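Local coordinates for beta-lactamase (Klebsiella pneumoniae 700603, PDB 6XJ3), which probably hydrolyses beta-lactam antibiotics to substituted beta-amino acids, as a class D serine beta-lactamase, and is held here in complex with the inhibitor avibactam, at residues A[30-35]-A[242-247]; A[191-196]-A[230-235]; A[74-79]-A[90-95]. All coordinates share one frame; numbering follows the deposited sequence.

Contact 1: residues A[30-35]-A[242-247]; sequences DERQAD and IEALPP. With CA (calcium ion), chain G.
The guanidinium of R32 lies with its edge against the carbonyls just past helix 229-241, while another part of that edge faces the carboxylate of D30. NH2 of R32 gives a fairly straight bond (160°) to O of I242 at 2.7 Å, lying in the planes of both the guanidinium and the carbonyl. NH1 reaches O of I242 and O of E243 as well, through weak, bent bonds. On the D30 side the grip is side-on: NE of R32 meets OD1 of D30 at 2.9 Å and NH2 meets OD2 at 2.7 Å, both on the syn side of the carboxylate. A bend at chi3 (-57°) turns the end of the arginine into this position. OD1 of D30 also accepts from the backbone N of R32 on its anti side, closing an Asx turn, so one aspartate fixes both ends of the arginine. CB of A244 sits over one face of the guanidinium, 3.9 Å above its plane; so small a side chain lets the backbone come close. An arginine's several N-H groups suit two carbonyls so close together. The residues flanking R32, E31 and Q33, bind the calcium ion through their backbone O atoms, with three waters. The helix itself ends in a Schellman motif, with E243 at positive phi as its C-prime residue, and R32 donates to the carbonyls at that turn.

Contact 2: residues A[191-196]-A[230-235]; sequences AKTGWE and KREAIV. With NXL ((2S,5R)-1-formyl-5-[(sulfooxy)amino]piperidine-2-carboxamide), chain E.
One nitrogen, NH1 of R231, is shared between the enzyme's own backbone and the sulfate of bound avibactam. It gives a good bond to OAD of the ligand, 3.0 Å long and 161° at the hydrogen, and a weak, bent one to O of G194 at 2.9 Å. Both acceptors lie at the edge of the guanidinium, near its plane, and NE of R231 is held from within its own chain by O of L228. T193 crosses the arginine at about a right angle and lays its CB over one face, 3.5 Å above the plane. With chi1 at 54°, OG1 of T193 sits between its backbone N and carbonyl carbon and turns to the sulfate, donating to OAG of the ligand at 2.9 Å, while the methyl CG2 stays beside the guanidinium. A beta-branched residue suits this place because one branch binds the anion and the other packs on the arginine. G194 has no side chain, which lets the strand pass close to S54, the predicted acyl-ester serine. At W195 the backbone does the binding: its N donates almost straight (170°) to OAC, the formyl oxygen of the ligand, at 2.8 Å. The indole swings away from R231, and its NE1 is bonded to OG1 of T221. K192 bends at chi2 and chi4 to bring NZ to O of T193 and to OG of S102. K192, T193 and G194 fit the KTG motif of serine beta-lactamases and penicillin-binding proteins. R231 and the T193 hydroxyl thus bind the sulfate, with NZ of K192 close by, consistent with a pocket for the acidic group that beta-lactams carry.

Contact 3: residues A[74-79]-A[90-95]; sequences FQIFRW and NQDQDL
OD1 of D92 accepts from the backbone N of W79 at 2.7 Å, and the N-H points almost straight at it (172°). The same oxygen lies close to CA of R78 and CB of W79, so the carboxylate packs closely against the R78-W79 backbone. An aspartate suits this spot: its short side chain reaches a backbone N-H that the facing main chain does not take up. Just beyond, F77 and Q93 form a single antiparallel bridge, a hydrogen-bonded pair, with N of F77 to O of Q93 at 2.7 Å and N of Q93 to O of F77 at 3.1 Å. CA-H groups of I76 and D92 make longer contacts with these same carbonyls. At the other end water 4 takes over, donating to O of Q75 and accepting from N of L95. W79, its CG anti to the backbone N (chi1 168°), lays one indole face across the backbone of N90 and Q91. CA of N90 stands 4.0 Å from the centroid of the five-membered ring, a CH-pi contact, and N of Q91 lies over the same face. A large flat ring is well fitted to cover bare peptide; its NE1 bonds to O of V82, while OD1 of N90 accepts from N of R84. I76 crosses D92 at about a right angle, its CG2 3.9 Å from CB of D92, and runs beside D94. In sequence the paired segments lie between helices 57-67 and 95-101: D94 is the N-cap of helix 95-101, bonding N of S97, OE1 of Q93 bonds OG of S97 and OG1 of T103, and the F77 ring meets F110 of helix 104-113 edge-to-face.

In the fold
Contacts 1 and 2 both use helix 229-241: contact 2 takes a turn within it and pairs it with strand 187-195, while contact 1 closes on its C-terminal end. Each turns on an arginine, but R32 donates to carbonyls just past the helix and R231 faces a ligand sulfate. Both are partly buried; contact 2, lining the active site, lies about 9 Å from the centre of the chain, and contact 1, beside the calcium ion, about 20 Å from it. Contact 3, a surface contact between loops of the helical region, lies across the chain's centre from contact 1, their centres about 37 Å apart; backbone pairing and a tryptophan face replace cationic side chains there.

Contact 1: residues A[30-35]-A[242-247]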
loop_
_atom_site.group_PDB
_atom_site.type_symbol
_atom_site.label_atom_id
_atom_site.label_comp_id
_atom_site.label_asym_id
_atom_site.label_seq_id
_atom_site.Cartn_x
_atom_site.Cartn_y
_atom_site.Cartn_z
ATOM N N ASP A 30 11.679 11.223 4.636
ATOM C CA ASP A 30 12.510 11.755 3.559
ATOM C C ASP A 30 13.950 11.317 3.799
ATOM O O ASP A 30 14.621 11.841 4.691
ATOM C CB ASP A 30 12.400 13.277 3.519
ATOM C CG ASP A 30 13.037 13.888 2.288
ATOM O OD1 ASP A 30 13.858 13.218 1.622
ATOM O OD2 ASP A 30 12.704 15.057 1.988
ATOM N N GLU A 31 14.434 10.368 3.004
ATOM C CA GLU A 31 15.818 9.928 3.122
ATOM C C GLU A 31 16.776 10.673 2.189
ATOM O O GLU A 31 17.923 10.247 2.031
ATOM C CB GLU A 31 15.914 8.419 2.877
ATOM C CG GLU A 31 15.123 7.591 3.879
ATOM C CD GLU A 31 15.361 6.096 3.736
ATOM O OE1 GLU A 31 16.149 5.683 2.858
ATOM O OE2 GLU A 31 14.750 5.330 4.505
ATOM N N ARG A 32 16.350 11.765 1.568
ATOM C CA ARG A 32 17.291 12.567 0.795
ATOM C C ARG A 32 18.229 13.300 1.755
ATOM O O ARG A 32 17.806 13.770 2.815
ATOM C CB ARG A 32 16.535 13.542 -0.119
ATOM C CG ARG A 32 15.647 12.858 -1.192
ATOM C CD ARG A 32 14.729 13.850 -1.914
ATOM N NE ARG A 32 13.875 14.587 -0.977
ATOM C CZ ARG A 32 13.086 15.600 -1.320
ATOM N NH1 ARG A 32 13.037 16.008 -2.585
ATOM N NH2 ARG A 32 12.356 16.214 -0.398
ATOM N N GLN A 33 19.511 13.363 1.406
ATOM C CA GLN A 33 20.563 13.888 2.318
ATOM C C GLN A 33 20.550 13.003 3.575
ATOM O O GLN A 33 20.338 11.789 3.469
ATOM C CB GLN A 33 20.375 15.384 2.568
ATOM C CG GLN A 33 20.201 16.226 1.292
ATOM C CD GLN A 33 21.448 16.251 0.410
ATOM O OE1 GLN A 33 22.528 15.816 0.818
ATOM N NE2 GLN A 33 21.299 16.772 -0.807
ATOM N N ALA A 34 20.765 13.543 4.776
ATOM C CA ALA A 34 20.841 12.672 5.945
ATOM C C ALA A 34 20.250 13.344 7.175
ATOM O O ALA A 34 20.363 14.560 7.359
ATOM C CB ALA A 34 22.282 12.248 6.250
ATOM N N ASP A 35 19.620 12.518 8.018
ATOM C CA ASP A 35 19.136 12.916 9.341
ATOM C C ASP A 35 17.998 13.939 9.263
ATOM O O ASP A 35 17.871 14.812 10.125
ATOM C CB ASP A 35 20.288 13.439 10.209
ATOM C CG ASP A 35 19.939 13.473 11.690
ATOM O OD1 ASP A 35 19.365 12.481 12.192
ATOM O OD2 ASP A 35 20.238 14.491 12.347
ATOM N N ILE A 242 7.715 19.550 -1.098
ATOM C CA ILE A 242 9.070 19.257 -0.658
ATOM C C ILE A 242 9.936 18.788 -1.824
ATOM O O ILE A 242 10.915 18.075 -1.621
ATOM C CB ILE A 242 9.069 18.243 0.495
ATOM C CG1 ILE A 242 8.377 16.951 0.071
ATOM C CG2 ILE A 242 8.359 18.829 1.702
ATOM C CD1 ILE A 242 8.567 15.819 1.057
ATOM N N GLU A 243 9.568 19.174 -3.046
ATOM C CA GLU A 243 10.323 18.845 -4.258
ATOM C C GLU A 243 10.574 17.346 -4.376
ATOM O O GLU A 243 11.612 16.912 -4.880
ATOM C CB GLU A 243 11.634 19.642 -4.322
ATOM C CG GLU A 243 11.393 21.148 -4.283
ATOM C CD GLU A 243 12.665 21.967 -4.110
ATOM O OE1 GLU A 243 13.765 21.377 -4.133
ATOM O OE2 GLU A 243 12.559 23.206 -3.945
ATOM N N ALA A 244 9.614 16.538 -3.923
ATOM C CA ALA A 244 9.699 15.086 -4.047
ATOM C C ALA A 244 8.921 14.553 -5.244
ATOM O O ALA A 244 8.971 13.355 -5.521
ATOM C CB ALA A 244 9.207 14.408 -2.763
ATOM N N LEU A 245 8.208 15.414 -5.954
ATOM C CA LEU A 245 7.629 15.106 -7.249
ATOM C C LEU A 245 7.804 16.334 -8.125
ATOM O O LEU A 245 7.826 17.462 -7.617
ATOM C CB LEU A 245 6.137 14.749 -7.150
ATOM C CG LEU A 245 5.726 13.359 -6.673
ATOM C CD1 LEU A 245 4.216 13.313 -6.537
ATOM C CD2 LEU A 245 6.209 12.281 -7.641
ATOM N N PRO A 246 7.935 16.154 -9.432
ATOM C CA PRO A 246 8.124 17.302 -10.315
ATOM C C PRO A 246 6.848 18.116 -10.417
ATOM O O PRO A 246 5.758 17.627 -10.077
ATOM C CB PRO A 246 8.493 16.658 -11.659
ATOM C CG PRO A 246 7.894 15.289 -11.599
ATOM C CD PRO A 246 7.960 14.873 -10.163
ATOM N N PRO A 247 6.939 19.380 -10.851
ATOM C CA PRO A 247 5.753 20.214 -11.071
ATOM C C PRO A 247 5.093 19.937 -12.417
ATOM O O PRO A 247 4.232 19.063 -12.507
ATOM C CB PRO A 247 6.313 21.643 -11.026
ATOM C CG PRO A 247 7.723 21.517 -10.511
ATOM C CD PRO A 247 8.177 20.165 -10.946
HETATM CA CA CA G . 19.987 9.644 3.017
HETATM O O HOH W 1 18.672 10.098 5.179
HETATM O O HOH W 2 19.658 7.139 3.626
HETATM O O HOH W 3 20.154 8.969 0.554
#

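Contact 2: residues A[191-196]-A[230-235]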
loop_
_atom_site.group_PDB
_atom_site.type_symbol
_atom_site.label_atom_id
_atom_site.label_comp_id
_atom_site.label_asym_id
_atom_site.label_seq_id
_atom_site.Cartn_x
_atom_site.Cartn_y
_atom_site.Cartn_z
ATOM N N ALA A 191 3.760 2.745 -5.580
ATOM C CA ALA A 191 2.690 3.014 -4.627
ATOM C C ALA A 191 1.536 2.040 -4.823
ATOM O O ALA A 191 1.409 1.397 -5.866
ATOM C CB ALA A 191 2.183 4.456 -4.758
ATOM N N LYS A 192 0.673 1.973 -3.809
ATOM C CA LYS A 192 -0.553 1.198 -3.907
ATOM C C LYS A 192 -1.647 1.883 -3.104
ATOM O O LYS A 192 -1.424 2.286 -1.957
ATOM C CB LYS A 192 -0.355 -0.233 -3.405
ATOM C CG LYS A 192 -1.584 -1.113 -3.612
ATOM C CD LYS A 192 -1.716 -1.544 -5.062
ATOM C CE LYS A 192 -2.993 -2.340 -5.284
ATOM N NZ LYS A 192 -4.199 -1.489 -5.125
ATOM N N THR A 193 -2.824 1.997 -3.707
ATOM C CA THR A 193 -3.996 2.541 -3.039
ATOM C C THR A 193 -4.760 1.451 -2.285
ATOM O O THR A 193 -4.706 0.269 -2.625
ATOM C CB THR A 193 -4.936 3.189 -4.054
ATOM O OG1 THR A 193 -5.245 2.234 -5.074
ATOM C CG2 THR A 193 -4.301 4.410 -4.689
ATOM N N GLY A 194 -5.503 1.875 -1.272
ATOM C CA GLY A 194 -6.431 0.994 -0.588
ATOM C C GLY A 194 -7.712 1.736 -0.281
ATOM O O GLY A 194 -7.710 2.947 -0.060
ATOM N N TRP A 195 -8.826 1.000 -0.293
ATOM C CA TRP A 195 -10.111 1.574 0.099
ATOM C C TRP A 195 -10.909 0.549 0.892
ATOM O O TRP A 195 -11.281 -0.503 0.363
ATOM C CB TRP A 195 -10.919 2.056 -1.107
ATOM C CG TRP A 195 -12.139 2.820 -0.687
ATOM C CD1 TRP A 195 -12.280 3.589 0.438
ATOM C CD2 TRP A 195 -13.400 2.871 -1.368
ATOM N NE1 TRP A 195 -13.547 4.122 0.489
ATOM C CE2 TRP A 195 -14.254 3.697 -0.606
ATOM C CE3 TRP A 195 -13.888 2.303 -2.550
ATOM C CZ2 TRP A 195 -15.570 3.968 -0.988
ATOM C CZ3 TRP A 195 -15.197 2.573 -2.928
ATOM C CH2 TRP A 195 -16.021 3.400 -2.149
ATOM N N GLU A 196 -11.172 0.870 2.158
ATOM C CA GLU A 196 -11.921 0.008 3.063
ATOM C C GLU A 196 -13.419 0.274 3.019
ATOM O O GLU A 196 -14.200 -0.567 3.474
ATOM C CB GLU A 196 -11.386 0.190 4.492
ATOM C CG GLU A 196 -11.979 -0.727 5.561
ATOM C CD GLU A 196 -13.143 -0.086 6.322
ATOM O OE1 GLU A 196 -13.609 1.001 5.910
ATOM O OE2 GLU A 196 -13.589 -0.672 7.335
ATOM N N LYS A 230 -8.866 12.025 -3.597
ATOM C CA LYS A 230 -8.203 12.825 -2.574
ATOM C C LYS A 230 -6.973 12.128 -2.009
ATOM O O LYS A 230 -6.057 12.803 -1.527
ATOM C CB LYS A 230 -9.188 13.139 -1.455
ATOM C CG LYS A 230 -10.465 13.791 -1.947
ATOM C CD LYS A 230 -11.339 14.252 -0.800
ATOM C CE LYS A 230 -12.555 15.007 -1.314
ATOM N NZ LYS A 230 -13.405 15.500 -0.184
ATOM N N ARG A 231 -6.945 10.790 -2.051
ATOM C CA ARG A 231 -5.804 10.044 -1.537
ATOM C C ARG A 231 -4.524 10.448 -2.257
ATOM O O ARG A 231 -3.535 10.828 -1.619
ATOM C CB ARG A 231 -6.053 8.540 -1.676
ATOM C CG ARG A 231 -7.377 8.079 -1.079
ATOM C CD ARG A 231 -7.696 6.631 -1.430
ATOM N NE ARG A 231 -7.882 6.406 -2.865
ATOM C CZ ARG A 231 -8.101 5.205 -3.400
ATOM N NH1 ARG A 231 -8.165 4.140 -2.618
ATOM N NH2 ARG A 231 -8.252 5.059 -4.708
ATOM N N GLU A 232 -4.531 10.382 -3.593
ATOM C CA GLU A 232 -3.364 10.805 -4.359
ATOM C C GLU A 232 -3.211 12.316 -4.349
ATOM O O GLU A 232 -2.087 12.826 -4.323
ATOM C CB GLU A 232 -3.457 10.311 -5.802
ATOM C CG GLU A 232 -3.374 8.817 -5.956
ATOM C CD GLU A 232 -2.963 8.396 -7.364
ATOM O OE1 GLU A 232 -2.331 9.205 -8.083
ATOM O OE2 GLU A 232 -3.268 7.246 -7.750
ATOM N N ALA A 233 -4.323 13.051 -4.402
ATOM C CA ALA A 233 -4.227 14.499 -4.570
ATOM C C ALA A 233 -3.539 15.153 -3.380
ATOM O O ALA A 233 -2.710 16.051 -3.556
ATOM C CB ALA A 233 -5.613 15.106 -4.792
ATOM N N ILE A 234 -3.857 14.707 -2.162
ATOM C CA ILE A 234 -3.212 15.265 -0.972
ATOM C C ILE A 234 -1.733 14.907 -0.951
ATOM O O ILE A 234 -0.876 15.763 -0.704
ATOM C CB ILE A 234 -3.916 14.784 0.307
ATOM C CG1 ILE A 234 -5.362 15.275 0.336
ATOM C CG2 ILE A 234 -3.139 15.233 1.557
ATOM C CD1 ILE A 234 -6.207 14.603 1.396
ATOM N N VAL A 235 -1.410 13.636 -1.208
ATOM C CA VAL A 235 -0.012 13.208 -1.154
ATOM C C VAL A 235 0.815 13.954 -2.192
ATOM O O VAL A 235 1.911 14.450 -1.900
ATOM C CB VAL A 235 0.104 11.683 -1.347
ATOM C CG1 VAL A 235 1.565 11.292 -1.513
ATOM C CG2 VAL A 235 -0.496 10.944 -0.156
HETATM O OAC NXL E . -8.764 -1.570 -1.358
HETATM C CAN NXL E . -8.890 -2.351 -2.287
HETATM N N NXL E . -10.037 -2.561 -2.969
HETATM C CAJ NXL E . -10.079 -3.268 -4.253
HETATM C CA NXL E . -11.332 -2.052 -2.501
HETATM C C NXL E . -12.309 -3.178 -2.135
HETATM O O NXL E . -11.922 -4.319 -1.980
HETATM N NAA NXL E . -13.741 -2.855 -1.974
HETATM C CB NXL E . -11.940 -1.143 -3.565
HETATM C CAH NXL E . -12.007 -1.822 -4.924
HETATM C CAO NXL E . -10.635 -2.345 -5.351
HETATM N NAK NXL E . -9.696 -1.280 -5.775
HETATM O OAL NXL E . -9.267 -0.481 -4.650
HETATM S SAR NXL E . -8.245 0.661 -4.993
HETATM O OAD NXL E . -8.008 1.319 -3.726
HETATM O OAE NXL E . -8.868 1.543 -5.960
HETATM O OAG NXL E . -7.057 0.018 -5.511
#

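Contact 3: residues A[74-79]-A[90-95]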
loop_
_atom_site.group_PDB
_atom_site.type_symbol
_atom_site.label_atom_id
_atom_site.label_comp_id
_atom_site.label_asym_id
_atom_site.label_seq_id
_atom_site.Cartn_x
_atom_site.Cartn_y
_atom_site.Cartn_z
ATOM N N PHE A 74 4.599 -13.809 -15.486
ATOM C CA PHE A 74 4.045 -14.248 -16.762
ATOM C C PHE A 74 2.910 -15.245 -16.611
ATOM O O PHE A 74 2.193 -15.494 -17.587
ATOM C CB PHE A 74 5.142 -14.843 -17.657
ATOM C CG PHE A 74 6.171 -13.834 -18.089
ATOM C CD1 PHE A 74 5.865 -12.887 -19.048
ATOM C CD2 PHE A 74 7.434 -13.826 -17.522
ATOM C CE1 PHE A 74 6.804 -11.959 -19.449
ATOM C CE2 PHE A 74 8.384 -12.895 -17.915
ATOM C CZ PHE A 74 8.066 -11.959 -18.881
ATOM N N GLN A 75 2.711 -15.797 -15.419
ATOM C CA GLN A 75 1.585 -16.692 -15.200
ATOM C C GLN A 75 0.265 -15.951 -15.394
ATOM O O GLN A 75 0.059 -14.861 -14.848
ATOM C CB GLN A 75 1.652 -17.295 -13.805
ATOM C CG GLN A 75 0.406 -18.079 -13.432
ATOM C CD GLN A 75 0.564 -18.787 -12.118
ATOM O OE1 GLN A 75 1.584 -18.645 -11.445
ATOM N NE2 GLN A 75 -0.445 -19.551 -11.738
ATOM N N ILE A 76 -0.628 -16.543 -16.178
ATOM C CA ILE A 76 -1.940 -15.971 -16.439
ATOM C C ILE A 76 -2.948 -16.674 -15.549
ATOM O O ILE A 76 -2.974 -17.908 -15.482
ATOM C CB ILE A 76 -2.336 -16.106 -17.918
ATOM C CG1 ILE A 76 -1.308 -15.417 -18.814
ATOM C CG2 ILE A 76 -3.715 -15.500 -18.140
ATOM C CD1 ILE A 76 -1.211 -13.936 -18.569
ATOM N N PHE A 77 -3.772 -15.896 -14.859
ATOM C CA PHE A 77 -4.839 -16.442 -14.037
ATOM C C PHE A 77 -6.129 -16.313 -14.831
ATOM O O PHE A 77 -6.554 -15.201 -15.163
ATOM C CB PHE A 77 -4.903 -15.729 -12.690
ATOM C CG PHE A 77 -3.676 -15.945 -11.860
ATOM C CD1 PHE A 77 -3.581 -17.037 -11.016
ATOM C CD2 PHE A 77 -2.600 -15.082 -11.957
ATOM C CE1 PHE A 77 -2.441 -17.252 -10.267
ATOM C CE2 PHE A 77 -1.457 -15.289 -11.208
ATOM C CZ PHE A 77 -1.376 -16.377 -10.365
ATOM N N ARG A 78 -6.716 -17.453 -15.178
ATOM C CA ARG A 78 -7.879 -17.454 -16.051
ATOM C C ARG A 78 -9.101 -16.985 -15.280
ATOM O O ARG A 78 -9.363 -17.437 -14.161
ATOM C CB ARG A 78 -8.113 -18.842 -16.643
ATOM C CG ARG A 78 -8.017 -18.879 -18.171
ATOM C CD ARG A 78 -8.573 -20.180 -18.759
ATOM N NE ARG A 78 -10.018 -20.310 -18.563
ATOM C CZ ARG A 78 -10.934 -20.071 -19.500
ATOM N NH1 ARG A 78 -10.564 -19.691 -20.718
ATOM N NH2 ARG A 78 -12.225 -20.216 -19.218
ATOM N N TRP A 79 -9.831 -16.056 -15.884
ATOM C CA TRP A 79 -11.028 -15.491 -15.285
ATOM C C TRP A 79 -12.185 -16.476 -15.418
ATOM O O TRP A 79 -12.331 -17.139 -16.448
ATOM C CB TRP A 79 -11.332 -14.160 -15.973
ATOM C CG TRP A 79 -12.662 -13.558 -15.704
ATOM C CD1 TRP A 79 -13.200 -13.237 -14.491
ATOM C CD2 TRP A 79 -13.605 -13.138 -16.689
ATOM N NE1 TRP A 79 -14.441 -12.669 -14.664
ATOM C CE2 TRP A 79 -14.708 -12.595 -16.006
ATOM C CE3 TRP A 79 -13.630 -13.185 -18.086
ATOM C CZ2 TRP A 79 -15.824 -12.104 -16.673
ATOM C CZ3 TRP A 79 -14.731 -12.694 -18.745
ATOM C CH2 TRP A 79 -15.820 -12.172 -18.039
ATOM N N ASN A 90 -12.779 -8.029 -14.960
ATOM C CA ASN A 90 -13.547 -9.047 -15.668
ATOM C C ASN A 90 -12.812 -9.481 -16.937
ATOM O O ASN A 90 -13.268 -9.280 -18.064
ATOM C CB ASN A 90 -14.948 -8.517 -15.970
ATOM C CG ASN A 90 -15.737 -8.187 -14.706
ATOM O OD1 ASN A 90 -15.604 -8.853 -13.680
ATOM N ND2 ASN A 90 -16.563 -7.148 -14.779
ATOM N N GLN A 91 -11.644 -10.085 -16.720
ATOM C CA GLN A 91 -10.756 -10.529 -17.791
ATOM C C GLN A 91 -9.594 -11.292 -17.170
ATOM O O GLN A 91 -9.335 -11.189 -15.966
ATOM C CB GLN A 91 -10.234 -9.355 -18.624
ATOM C CG GLN A 91 -9.371 -8.394 -17.835
ATOM C CD GLN A 91 -9.296 -7.033 -18.475
ATOM O OE1 GLN A 91 -10.189 -6.643 -19.221
ATOM N NE2 GLN A 91 -8.232 -6.296 -18.182
ATOM N N ASP A 92 -8.899 -12.062 -18.005
ATOM C CA ASP A 92 -7.727 -12.781 -17.531
ATOM C C ASP A 92 -6.719 -11.807 -16.925
ATOM O O ASP A 92 -6.629 -10.643 -17.324
ATOM C CB ASP A 92 -7.096 -13.573 -18.672
ATOM C CG ASP A 92 -7.852 -14.857 -18.981
ATOM O OD1 ASP A 92 -8.817 -15.184 -18.253
ATOM O OD2 ASP A 92 -7.471 -15.545 -19.948
ATOM N N GLN A 93 -5.980 -12.282 -15.928
ATOM C CA GLN A 93 -5.098 -11.430 -15.147
ATOM C C GLN A 93 -3.685 -11.996 -15.103
ATOM O O GLN A 93 -3.485 -13.214 -15.114
ATOM C CB GLN A 93 -5.623 -11.284 -13.720
ATOM C CG GLN A 93 -7.037 -10.795 -13.646
ATOM C CD GLN A 93 -7.133 -9.304 -13.755
ATOM O OE1 GLN A 93 -6.276 -8.582 -13.247
ATOM N NE2 GLN A 93 -8.184 -8.823 -14.407
ATOM N N ASP A 94 -2.702 -11.095 -15.061
ATOM C CA ASP A 94 -1.361 -11.415 -14.586
ATOM C C ASP A 94 -1.084 -10.564 -13.350
ATOM O O ASP A 94 -1.930 -9.776 -12.921
ATOM C CB ASP A 94 -0.303 -11.238 -15.688
ATOM C CG ASP A 94 -0.363 -9.880 -16.392
ATOM O OD1 ASP A 94 -0.865 -8.892 -15.815
ATOM O OD2 ASP A 94 0.117 -9.810 -17.544
ATOM N N LEU A 95 0.091 -10.751 -12.740
ATOM C CA LEU A 95 0.370 -10.019 -11.506
ATOM C C LEU A 95 0.285 -8.519 -11.730
ATOM O O LEU A 95 -0.266 -7.796 -10.893
ATOM C CB LEU A 95 1.741 -10.394 -10.936
ATOM C CG LEU A 95 1.855 -11.704 -10.141
ATOM C CD1 LEU A 95 3.297 -11.936 -9.658
ATOM C CD2 LEU A 95 0.889 -11.733 -8.966
HETATM O O HOH W 4 1.483 -13.258 -13.131
#